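Local structure of adhesion G-protein coupled receptor G6 (Danio rerio, 6V55) at residues A145-F150 with H278-S283; K209-T214 with I222-E227. The protein is an adhesion G-protein-coupled receptor, also called Gpr126, that has a calcium-binding extracellular region and probably acts in myelination. All coordinates share one frame; numbering follows the deposited sequence.

Interaction 1: residues A145-F150 with H278-S283; sequences AFTVCF and HAMLSS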
ATOM      1  N   ALA A 145      33.719 -12.918 -42.063  1.00 35.39           N
ATOM      2  CA  ALA A 145      34.343 -13.043 -40.754  1.00 35.04           C
ATOM      3  C   ALA A 145      33.249 -13.027 -39.690  1.00 46.19           C
ATOM      4  O   ALA A 145      32.241 -12.332 -39.836  1.00 34.01           O
ATOM      5  CB  ALA A 145      35.356 -11.926 -40.465  1.00 34.82           C
ATOM      6  N   PHE A 146      33.446 -13.805 -38.622  1.00 46.69           N
ATOM      7  CA  PHE A 146      32.500 -13.830 -37.513  1.00 33.59           C
ATOM      8  C   PHE A 146      33.206 -14.223 -36.221  1.00 40.90           C
ATOM      9  O   PHE A 146      34.220 -14.921 -36.235  1.00 37.78           O
ATOM     10  CB  PHE A 146      31.293 -14.778 -37.764  1.00 33.73           C
ATOM     11  CG  PHE A 146      31.641 -16.259 -37.974  1.00 34.35           C
ATOM     12  CD1 PHE A 146      31.835 -17.142 -36.905  1.00 34.24           C
ATOM     13  CD2 PHE A 146      31.629 -16.795 -39.246  1.00 35.02           C
ATOM     14  CE1 PHE A 146      32.135 -18.473 -37.115  1.00 34.82           C
ATOM     15  CE2 PHE A 146      31.910 -18.154 -39.451  1.00 35.60           C
ATOM     16  CZ  PHE A 146      32.160 -18.973 -38.387  1.00 35.50           C
ATOM     17  N   THR A 147      32.578 -13.865 -35.099  1.00 40.34           N
ATOM     18  CA  THR A 147      32.828 -14.482 -33.799  1.00 33.40           C
ATOM     19  C   THR A 147      31.505 -15.000 -33.265  1.00 32.08           C
ATOM     20  O   THR A 147      30.535 -14.243 -33.202  1.00 31.63           O
ATOM     21  CB  THR A 147      33.418 -13.491 -32.795  1.00 31.86           C
ATOM     22  OG1 THR A 147      34.617 -12.914 -33.328  1.00 37.41           O
ATOM     23  CG2 THR A 147      33.718 -14.187 -31.476  1.00 31.63           C
ATOM     24  N   VAL A 148      31.442 -16.276 -32.902  1.00 32.32           N
ATOM     25  CA  VAL A 148      30.274 -16.825 -32.223  1.00 34.98           C
ATOM     26  C   VAL A 148      30.728 -17.352 -30.865  1.00 33.86           C
ATOM     27  O   VAL A 148      31.746 -18.043 -30.777  1.00 32.12           O
ATOM     28  CB  VAL A 148      29.552 -17.902 -33.070  1.00 32.51           C
ATOM     29  CG1 VAL A 148      30.514 -18.911 -33.683  1.00 39.78           C
ATOM     30  CG2 VAL A 148      28.477 -18.637 -32.273  1.00 32.23           C
ATOM     31  N   CYS A 149      30.021 -16.956 -29.796  1.00 36.36           N
ATOM     32  CA  CYS A 149      30.254 -17.489 -28.458  1.00 38.00           C
ATOM     33  C   CYS A 149      28.961 -17.985 -27.845  1.00 39.92           C
ATOM     34  O   CYS A 149      27.902 -17.371 -28.002  1.00 43.87           O
ATOM     35  CB  CYS A 149      30.838 -16.466 -27.490  1.00 44.25           C
ATOM     36  SG  CYS A 149      32.037 -15.364 -28.190  1.00 56.20           S
ATOM     37  N   PHE A 150      29.071 -19.062 -27.093  1.00 39.63           N
ATOM     38  CA  PHE A 150      27.942 -19.579 -26.346  1.00 41.40           C
ATOM     39  C   PHE A 150      28.503 -20.323 -25.148  1.00 43.17           C
ATOM     40  O   PHE A 150      29.717 -20.493 -25.015  1.00 44.62           O
ATOM     41  CB  PHE A 150      27.033 -20.474 -27.217  1.00 42.50           C
ATOM     42  CG  PHE A 150      27.773 -21.469 -28.067  1.00 43.04           C
ATOM     43  CD1 PHE A 150      28.148 -21.155 -29.373  1.00 42.74           C
ATOM     44  CD2 PHE A 150      28.065 -22.729 -27.568  1.00 43.71           C
ATOM     45  CE1 PHE A 150      28.834 -22.069 -30.147  1.00 43.79           C
ATOM     46  CE2 PHE A 150      28.740 -23.652 -28.332  1.00 44.81           C
ATOM     47  CZ  PHE A 150      29.132 -23.319 -29.627  1.00 46.44           C
ATOM     48  N   HIS A 278      32.865  -9.477 -36.964  1.00 38.30           N
ATOM     49  CA  HIS A 278      34.303  -9.548 -37.147  1.00 39.54           C
ATOM     50  C   HIS A 278      34.834 -10.705 -36.324  1.00 43.10           C
ATOM     51  O   HIS A 278      34.168 -11.187 -35.401  1.00 43.33           O
ATOM     52  CB  HIS A 278      34.991  -8.243 -36.722  1.00 42.74           C
ATOM     53  CG  HIS A 278      34.482  -7.689 -35.425  1.00 50.64           C
ATOM     54  ND1 HIS A 278      33.340  -6.917 -35.340  1.00 53.02           N
ATOM     55  CD2 HIS A 278      34.954  -7.800 -34.160  1.00 51.42           C
ATOM     56  CE1 HIS A 278      33.129  -6.579 -34.080  1.00 51.84           C
ATOM     57  NE2 HIS A 278      34.097  -7.098 -33.345  1.00 52.25           N
ATOM     58  N   ALA A 279      36.036 -11.154 -36.669  1.00 45.96           N
ATOM     59  CA  ALA A 279      36.726 -12.135 -35.849  1.00 42.23           C
ATOM     60  C   ALA A 279      37.626 -11.424 -34.859  1.00 46.58           C
ATOM     61  O   ALA A 279      38.414 -10.551 -35.239  1.00 43.53           O
ATOM     62  CB  ALA A 279      37.554 -13.090 -36.680  1.00 34.16           C
ATOM     63  N   MET A 280      37.530 -11.833 -33.600  1.00 50.64           N
ATOM     64  CA  MET A 280      38.178 -11.138 -32.505  1.00 53.30           C
ATOM     65  C   MET A 280      39.582 -11.670 -32.259  1.00 53.47           C
ATOM     66  O   MET A 280      39.832 -12.880 -32.347  1.00 50.10           O
ATOM     67  CB  MET A 280      37.343 -11.280 -31.238  1.00 55.12           C
ATOM     68  CG  MET A 280      36.002 -10.607 -31.336  1.00 57.95           C
ATOM     69  SD  MET A 280      35.363 -10.234 -29.704  1.00 62.10           S
ATOM     70  CE  MET A 280      33.671 -10.788 -29.867  1.00 61.50           C
ATOM     71  N   LEU A 281      40.490 -10.750 -31.918  1.00 55.54           N
ATOM     72  CA  LEU A 281      41.811 -11.118 -31.429  1.00 61.46           C
ATOM     73  C   LEU A 281      41.713 -11.733 -30.030  1.00 63.99           C
ATOM     74  O   LEU A 281      40.679 -11.662 -29.352  1.00 64.61           O
ATOM     75  CB  LEU A 281      42.738  -9.900 -31.387  1.00 64.12           C
ATOM     76  CG  LEU A 281      43.242  -9.180 -32.649  1.00 63.59           C
ATOM     77  CD1 LEU A 281      43.536 -10.161 -33.783  1.00 57.51           C
ATOM     78  CD2 LEU A 281      42.292  -8.046 -33.098  1.00 65.01           C
ATOM     79  N   SER A 282      42.826 -12.329 -29.587  1.00 64.63           N
ATOM     80  CA  SER A 282      42.859 -12.930 -28.254  1.00 63.21           C
ATOM     81  C   SER A 282      42.853 -11.866 -27.157  1.00 64.65           C
ATOM     82  O   SER A 282      42.280 -12.094 -26.079  1.00 62.55           O
ATOM     83  CB  SER A 282      44.077 -13.843 -28.120  1.00 56.47           C
ATOM     84  OG  SER A 282      44.438 -14.077 -26.770  1.00 52.71           O
ATOM     85  N   SER A 283      43.469 -10.708 -27.435  1.00 64.70           N
ATOM     86  CA  SER A 283      43.346  -9.532 -26.579  1.00 65.99           C
ATOM     87  C   SER A 283      41.893  -9.052 -26.489  1.00 68.11           C
ATOM     88  O   SER A 283      41.405  -8.724 -25.397  1.00 68.65           O
ATOM     89  CB  SER A 283      44.261  -8.438 -27.125  1.00 66.51           C
ATOM     90  OG  SER A 283      44.270  -7.283 -26.304  1.00 67.86           O
TER
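None of the three rings carries this contact. F146 leaves its strand away from 278-283. The F150 ring belongs to that same face of the strand, turned to the second sheet; CG2 of V148 meets it at the edge, in its plane. The side chain of H278 also starts away from 145-150, and it is the backbone of this residue that takes part.

T147 carries the contact. Its OG1 lies beside its own backbone N, anti to the carbonyl carbon (chi1 -56°). This places the hydroxyl toward the backbone of 278-280. T147 OG1 donates a hydrogen bond to H278 O at 2.7 Å. The bond lies in the carbonyl plane and uses a lone pair of the oxygen, with a C=O...donor angle of 136°. The same OG1 accepts a weak bond from M280 N at 3.1 Å, bent to 129° at the hydrogen. One buried hydroxyl thus meets the polar atoms on either side of A279 along the chain.

The M280 side chain crosses that of T147 at about a right angle. Its CG sits 3.3 Å from T147 OG1. A bend at chi3 then brings M280 CE to 3.8 Å from T147 CG2. M280 also rests on L288, as does C149. At the start of both segments, A279 CB approaches F146 O at 3.8 Å, and A145 CB lies 3.9 Å from A279 N.

Strand 268-276 pairs with this strand through W276 and R274. One face, with F146 and F150, packs on strand 173-180 of the second sheet. The other, with T147 and C149, is crossed by the chain after strand 268-276, as in the concanavalin-like beta-sandwich of the pentraxin family.

Interaction 2: residues K209-T214 with I222-E227; sequences KPLCLT and IGVYFE. Unlike the reference sequence in segment 222-227: E227 (reference Gly).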
ATOM      1  N   LYS A 209      30.140 -24.354 -19.849  1.00 59.35           N
ATOM      2  CA  LYS A 209      31.425 -23.724 -20.021  1.00 52.10           C
ATOM      3  C   LYS A 209      31.345 -22.875 -21.282  1.00 42.85           C
ATOM      4  O   LYS A 209      30.691 -23.279 -22.262  1.00 35.48           O
ATOM      5  CB  LYS A 209      32.569 -24.743 -20.120  1.00 51.86           C
ATOM      6  CG  LYS A 209      33.512 -24.741 -18.915  1.00 50.31           C
ATOM      7  CD  LYS A 209      34.760 -25.576 -19.189  1.00 50.33           C
ATOM      8  CE  LYS A 209      34.411 -27.053 -19.381  1.00 48.15           C
ATOM      9  NZ  LYS A 209      35.627 -27.917 -19.549  1.00 42.94           N
ATOM     10  N   PRO A 210      31.942 -21.680 -21.267  1.00 41.45           N
ATOM     11  CA  PRO A 210      31.946 -20.835 -22.465  1.00 44.93           C
ATOM     12  C   PRO A 210      32.922 -21.324 -23.529  1.00 46.05           C
ATOM     13  O   PRO A 210      33.951 -21.944 -23.243  1.00 43.24           O
ATOM     14  CB  PRO A 210      32.357 -19.456 -21.920  1.00 42.91           C
ATOM     15  CG  PRO A 210      33.137 -19.746 -20.676  1.00 36.87           C
ATOM     16  CD  PRO A 210      32.522 -20.985 -20.096  1.00 36.92           C
ATOM     17  N   LEU A 211      32.565 -21.032 -24.782  1.00 49.47           N
ATOM     18  CA  LEU A 211      33.291 -21.473 -25.968  1.00 49.88           C
ATOM     19  C   LEU A 211      33.081 -20.451 -27.076  1.00 56.15           C
ATOM     20  O   LEU A 211      31.935 -20.161 -27.435  1.00 58.88           O
ATOM     21  CB  LEU A 211      32.810 -22.854 -26.438  1.00 42.94           C
ATOM     22  CG  LEU A 211      33.338 -23.264 -27.823  1.00 38.17           C
ATOM     23  CD1 LEU A 211      34.867 -23.398 -27.809  1.00 33.82           C
ATOM     24  CD2 LEU A 211      32.687 -24.554 -28.331  1.00 36.63           C
ATOM     25  N   CYS A 212      34.180 -19.942 -27.635  1.00 57.98           N
ATOM     26  CA  CYS A 212      34.151 -18.970 -28.721  1.00 55.81           C
ATOM     27  C   CYS A 212      34.793 -19.559 -29.963  1.00 51.35           C
ATOM     28  O   CYS A 212      35.826 -20.227 -29.879  1.00 54.52           O
ATOM     29  CB  CYS A 212      34.889 -17.692 -28.363  1.00 59.61           C
ATOM     30  SG  CYS A 212      34.651 -17.208 -26.663  1.00 68.50           S
ATOM     31  N   LEU A 213      34.172 -19.315 -31.113  1.00 45.53           N
ATOM     32  CA  LEU A 213      34.709 -19.714 -32.404  1.00 40.74           C
ATOM     33  C   LEU A 213      34.837 -18.469 -33.264  1.00 40.55           C
ATOM     34  O   LEU A 213      33.889 -17.685 -33.347  1.00 40.59           O
ATOM     35  CB  LEU A 213      33.800 -20.755 -33.070  1.00 34.31           C
ATOM     36  CG  LEU A 213      33.485 -21.982 -32.194  1.00 38.59           C
ATOM     37  CD1 LEU A 213      32.427 -22.858 -32.811  1.00 34.64           C
ATOM     38  CD2 LEU A 213      34.756 -22.804 -31.916  1.00 40.20           C
ATOM     39  N   THR A 214      36.017 -18.252 -33.866  1.00 39.35           N
ATOM     40  CA  THR A 214      36.214 -17.156 -34.815  1.00 35.43           C
ATOM     41  C   THR A 214      36.637 -17.714 -36.168  1.00 35.16           C
ATOM     42  O   THR A 214      37.105 -18.851 -36.276  1.00 36.05           O
ATOM     43  CB  THR A 214      37.253 -16.089 -34.346  1.00 34.08           C
ATOM     44  OG1 THR A 214      38.601 -16.541 -34.581  1.00 34.61           O
ATOM     45  CG2 THR A 214      37.063 -15.700 -32.876  1.00 33.34           C
ATOM     46  N   ILE A 222      40.721 -20.177 -38.414  1.00 37.78           N
ATOM     47  CA  ILE A 222      39.812 -20.504 -37.324  1.00 37.24           C
ATOM     48  C   ILE A 222      40.495 -20.167 -36.002  1.00 36.76           C
ATOM     49  O   ILE A 222      41.671 -20.477 -35.796  1.00 37.05           O
ATOM     50  CB  ILE A 222      39.405 -21.988 -37.366  1.00 37.66           C
ATOM     51  CG1 ILE A 222      39.178 -22.466 -38.808  1.00 38.36           C
ATOM     52  CG2 ILE A 222      38.191 -22.248 -36.454  1.00 37.11           C
ATOM     53  CD1 ILE A 222      37.860 -22.079 -39.399  1.00 38.18           C
ATOM     54  N   GLY A 223      39.764 -19.518 -35.108  1.00 38.86           N
ATOM     55  CA  GLY A 223      40.219 -19.307 -33.745  1.00 38.98           C
ATOM     56  C   GLY A 223      39.258 -20.036 -32.795  1.00 39.44           C
ATOM     57  O   GLY A 223      38.078 -20.151 -33.098  1.00 36.68           O
ATOM     58  N   VAL A 224      39.811 -20.568 -31.713  1.00 41.62           N
ATOM     59  CA  VAL A 224      39.027 -21.245 -30.679  1.00 39.99           C
ATOM     60  C   VAL A 224      39.433 -20.652 -29.333  1.00 43.88           C
ATOM     61  O   VAL A 224      40.629 -20.580 -29.022  1.00 43.28           O
ATOM     62  CB  VAL A 224      39.245 -22.771 -30.687  1.00 36.35           C
ATOM     63  CG1 VAL A 224      38.521 -23.431 -29.529  1.00 34.84           C
ATOM     64  CG2 VAL A 224      38.743 -23.382 -31.975  1.00 38.10           C
ATOM     65  N   TYR A 225      38.451 -20.209 -28.552  1.00 46.80           N
ATOM     66  CA  TYR A 225      38.664 -19.830 -27.161  1.00 54.09           C
ATOM     67  C   TYR A 225      37.909 -20.814 -26.267  1.00 53.78           C
ATOM     68  O   TYR A 225      36.679 -20.919 -26.351  1.00 52.07           O
ATOM     69  CB  TYR A 225      38.219 -18.388 -26.929  1.00 61.63           C
ATOM     70  CG  TYR A 225      38.804 -17.726 -25.711  1.00 72.42           C
ATOM     71  CD1 TYR A 225      38.239 -17.935 -24.445  1.00 78.36           C
ATOM     72  CD2 TYR A 225      39.910 -16.877 -25.820  1.00 77.18           C
ATOM     73  CE1 TYR A 225      38.763 -17.331 -23.318  1.00 83.56           C
ATOM     74  CE2 TYR A 225      40.443 -16.255 -24.697  1.00 82.91           C
ATOM     75  CZ  TYR A 225      39.862 -16.490 -23.448  1.00 86.63           C
ATOM     76  OH  TYR A 225      40.373 -15.892 -22.317  1.00 87.96           O
ATOM     77  N   PHE A 226      38.653 -21.529 -25.417  1.00 54.35           N
ATOM     78  CA  PHE A 226      38.126 -22.562 -24.529  1.00 53.06           C
ATOM     79  C   PHE A 226      39.115 -22.720 -23.382  1.00 56.67           C
ATOM     80  O   PHE A 226      40.317 -22.879 -23.629  1.00 58.91           O
ATOM     81  CB  PHE A 226      37.966 -23.882 -25.274  1.00 51.28           C
ATOM     82  CG  PHE A 226      37.080 -24.906 -24.598  1.00 53.27           C
ATOM     83  CD1 PHE A 226      36.945 -26.134 -25.192  1.00 56.14           C
ATOM     84  CD2 PHE A 226      36.351 -24.670 -23.426  1.00 56.75           C
ATOM     85  CE1 PHE A 226      36.153 -27.128 -24.666  1.00 60.46           C
ATOM     86  CE2 PHE A 226      35.530 -25.650 -22.876  1.00 60.36           C
ATOM     87  CZ  PHE A 226      35.435 -26.912 -23.521  1.00 61.34           C
ATOM     88  N   GLU A 227      38.589 -22.681 -22.145  1.00 57.76           N
ATOM     89  CA  GLU A 227      39.326 -22.900 -20.896  1.00 58.79           C
ATOM     90  C   GLU A 227      40.481 -21.904 -20.719  1.00 54.21           C
ATOM     91  O   GLU A 227      41.568 -22.279 -20.280  1.00 59.01           O
ATOM     92  CB  GLU A 227      39.809 -24.354 -20.791  1.00 63.68           C
ATOM     93  CG  GLU A 227      38.677 -25.322 -20.409  1.00 70.26           C
ATOM     94  CD  GLU A 227      39.138 -26.765 -20.220  1.00 76.61           C
ATOM     95  OE1 GLU A 227      38.275 -27.678 -20.262  1.00 78.46           O
ATOM     96  OE2 GLU A 227      40.361 -26.977 -20.037  1.00 77.02           O
TER
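K209 NZ and E227 OE1 form a salt bridge, 2.8 Å long, that uses the anti lone pair of OE1. E227 stands where the reference sequence has glycine. D203 makes a second salt bridge with K209 NZ. Its OD2 is also close to E227 OE1, so the ammonium group probably screens two like charges.

Four backbone bonds join the strands. C212 N to Y225 O is 3.0 Å and nearly straight, with the donor in the carbonyl plane. Y225 N returns a bond to C212 O at 2.9 Å. T214 and G223 form the next such pair. There G223 N stands well above the carbonyl plane of T214 O, 52° out of it.

L213 and V224 form the non-hydrogen-bonded pair between these. Their side chains run alongside, with L213 CD2 4.0 Å from V224 CG2. L211 CD1 comes to 3.4 Å from Y225 O and also touches F226 CB. K209 crosses F226 at about a right angle; its CD comes to the ring edge, 3.8 Å from F226 CE2. On the face of C212, C212 CB meets Y225 CB at 3.7 Å. The thiol makes an oblique sulfur-aromatic contact with the Y225 ring, and L285 of helix 282-286 touches both residues. E227 has a left-handed backbone where strand 221-226 ends. The whole is an antiparallel beta hairpin within a pentraxin-type sandwich sheet.

From the N terminus, the chain first lays down 145-150, then crosses strands of the opposite sheet before returning as 209-214. The hairpin of interaction 2 closes next, with seven residues between its segments. Much later 278-283 comes back to 145-150, and interaction 1 closes a loop of 127 residues. Interaction 2 is therefore nested inside it. The two contacts share one sheet, since strands 145-154 and 209-216 are neighbours. V148 O and L213 N, 2.8 Å apart, are probably hydrogen-bonded. C149 SG packs against C212 SG on the side reached by helix 282-286. Together the two interactions join hairpin 209-226, strand 145-154 and the chain leaving strand 268-276.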